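PDB 3PJP: transcription elongation factor SPT6 from Candida glabrata, which binds the phosphorylated C-terminal repeat domain of RNA polymerase II through a tandem SH2 module and probably acts as a histone H3-H4 chaperone during transcription elongation. Local coordinates for residues A46-L51 / F56-I61. Numbering follows the deposited sequence.
Sequences AITWKL and FQHVDI
Trp-49 lays its indole alongside the extended chain of Gln-57, and its NE1 donates to Gln-57 OE1 at 2.9 Å. The bond is bent, 142° at the hydrogen, with ring and amide planes 69° apart. Trp-49 chi1 of 66° turns NE1 over the neighbouring strand. Glutamine suits this buried place: its amide oxygen accepts from both indole and Lys-97 NZ. Val-59 CG2 meets the indole edge in plane, Leu-51 CD1 covers one face, and helix 86-105 packs on Trp-49 and Val-59. Ile-47 CG1 touches Ile-61 CD1 (3.8 Å); beta-branched residues suit extended strands, and these two also meet strands 33-37 and 75-78 respectively.

On the reverse face, Thr-48 OG1 hydrogen-bonds His-58 ND1 at 2.7 Å. With NE2 bonded to Glu-22 OE2, both imidazole nitrogens are held, fixing the ring's rotation; Arg-36 NE, bonded to Thr-48 OG1, is second-shell. Extended Lys-50 offers methylenes to Phe-56, which packs against helix 18-25, while NZ leads away to the backbone oxygens of Lys-28 and Arg-26. Paired backbone bonds at Ile-47/Val-59 and Trp-49/Gln-57 set this antiparallel hairpin of the tandem's N-terminal SH2 domain, where Arg-36 is probably the FLVR-motif arginine, placing Thr-48 and His-58 beside the likely phosphate pocket.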
# COMPACT_ATOMS: atom_id res chain seq x y z
N ALA A 46 -6.85 -14.36 -6.39
CA ALA A 46 -6.55 -12.95 -6.25
C ALA A 46 -7.50 -12.24 -5.30
O ALA A 46 -8.64 -12.67 -5.11
CB ALA A 46 -6.55 -12.27 -7.63
N ILE A 47 -7.03 -11.17 -4.69
CA ILE A 47 -7.90 -10.30 -3.91
C ILE A 47 -7.86 -8.91 -4.51
O ILE A 47 -6.78 -8.38 -4.78
CB ILE A 47 -7.50 -10.25 -2.43
CG1 ILE A 47 -7.94 -11.52 -1.71
CG2 ILE A 47 -8.12 -9.04 -1.74
CD1 ILE A 47 -7.39 -11.63 -0.29
N THR A 48 -9.03 -8.33 -4.75
CA THR A 48 -9.09 -6.93 -5.14
C THR A 48 -9.71 -6.16 -3.99
O THR A 48 -10.70 -6.60 -3.42
CB THR A 48 -9.95 -6.71 -6.41
OG1 THR A 48 -9.36 -7.43 -7.50
CG2 THR A 48 -10.04 -5.24 -6.74
N TRP A 49 -9.12 -5.03 -3.63
CA TRP A 49 -9.70 -4.23 -2.55
C TRP A 49 -9.65 -2.75 -2.86
O TRP A 49 -8.86 -2.30 -3.71
CB TRP A 49 -9.06 -4.56 -1.19
CG TRP A 49 -7.58 -4.19 -1.00
CD1 TRP A 49 -6.50 -4.83 -1.53
CD2 TRP A 49 -7.07 -3.13 -0.19
NE1 TRP A 49 -5.33 -4.23 -1.10
CE2 TRP A 49 -5.66 -3.18 -0.28
CE3 TRP A 49 -7.66 -2.15 0.60
CZ2 TRP A 49 -4.84 -2.27 0.40
CZ3 TRP A 49 -6.86 -1.26 1.27
CH2 TRP A 49 -5.45 -1.32 1.17
N LYS A 50 -10.52 -1.99 -2.20
CA LYS A 50 -10.66 -0.57 -2.49
C LYS A 50 -9.89 0.29 -1.49
O LYS A 50 -10.11 0.21 -0.29
CB LYS A 50 -12.14 -0.16 -2.52
CG LYS A 50 -12.35 1.31 -2.89
CD LYS A 50 -13.82 1.72 -2.84
CE LYS A 50 -13.96 3.19 -3.22
NZ LYS A 50 -15.38 3.65 -3.26
N LEU A 51 -8.99 1.12 -2.01
CA LEU A 51 -8.22 2.01 -1.16
C LEU A 51 -8.89 3.37 -1.03
O LEU A 51 -8.80 4.02 0.01
CB LEU A 51 -6.82 2.23 -1.73
CG LEU A 51 -5.80 1.10 -1.57
CD1 LEU A 51 -6.06 -0.02 -2.56
CD2 LEU A 51 -4.38 1.65 -1.75
N PHE A 56 -7.93 1.06 -6.61
CA PHE A 56 -8.02 -0.34 -6.20
C PHE A 56 -6.70 -1.05 -6.33
O PHE A 56 -5.93 -0.79 -7.26
CB PHE A 56 -9.03 -1.10 -7.05
CG PHE A 56 -10.30 -0.37 -7.28
CD1 PHE A 56 -11.36 -0.51 -6.40
CD2 PHE A 56 -10.44 0.47 -8.37
CE1 PHE A 56 -12.56 0.18 -6.62
CE2 PHE A 56 -11.63 1.14 -8.59
CZ PHE A 56 -12.68 1.01 -7.71
N GLN A 57 -6.47 -1.98 -5.41
CA GLN A 57 -5.29 -2.82 -5.49
C GLN A 57 -5.67 -4.27 -5.73
O GLN A 57 -6.62 -4.79 -5.14
CB GLN A 57 -4.45 -2.68 -4.23
CG GLN A 57 -3.24 -3.59 -4.21
CD GLN A 57 -2.35 -3.32 -3.02
OE1 GLN A 57 -2.62 -3.77 -1.91
NE2 GLN A 57 -1.29 -2.55 -3.25
N HIS A 58 -4.91 -4.91 -6.61
CA HIS A 58 -5.06 -6.33 -6.86
C HIS A 58 -3.88 -7.09 -6.26
O HIS A 58 -2.72 -6.75 -6.52
CB HIS A 58 -5.17 -6.58 -8.36
CG HIS A 58 -6.27 -5.80 -9.02
ND1 HIS A 58 -7.55 -6.30 -9.15
CD2 HIS A 58 -6.29 -4.57 -9.58
CE1 HIS A 58 -8.31 -5.41 -9.77
NE2 HIS A 58 -7.56 -4.35 -10.04
N VAL A 59 -4.20 -8.08 -5.43
CA VAL A 59 -3.21 -8.83 -4.66
C VAL A 59 -3.23 -10.27 -5.12
O VAL A 59 -4.28 -10.92 -5.14
CB VAL A 59 -3.57 -8.75 -3.17
CG1 VAL A 59 -2.52 -9.48 -2.32
CG2 VAL A 59 -3.70 -7.30 -2.75
N ASP A 60 -2.06 -10.78 -5.52
CA ASP A 60 -2.01 -12.15 -5.99
C ASP A 60 -1.81 -13.13 -4.85
O ASP A 60 -1.06 -12.87 -3.92
CB ASP A 60 -0.91 -12.36 -7.03
CG ASP A 60 -0.86 -13.80 -7.53
OD1 ASP A 60 -1.70 -14.16 -8.38
OD2 ASP A 60 0.01 -14.55 -7.06
N ILE A 61 -2.52 -14.25 -4.94
CA ILE A 61 -2.37 -15.36 -4.01
C ILE A 61 -1.85 -16.59 -4.76
O ILE A 61 -2.50 -17.09 -5.68
CB ILE A 61 -3.71 -15.69 -3.32
CG1 ILE A 61 -4.25 -14.47 -2.57
CG2 ILE A 61 -3.53 -16.82 -2.32
CD1 ILE A 61 -5.71 -14.60 -2.19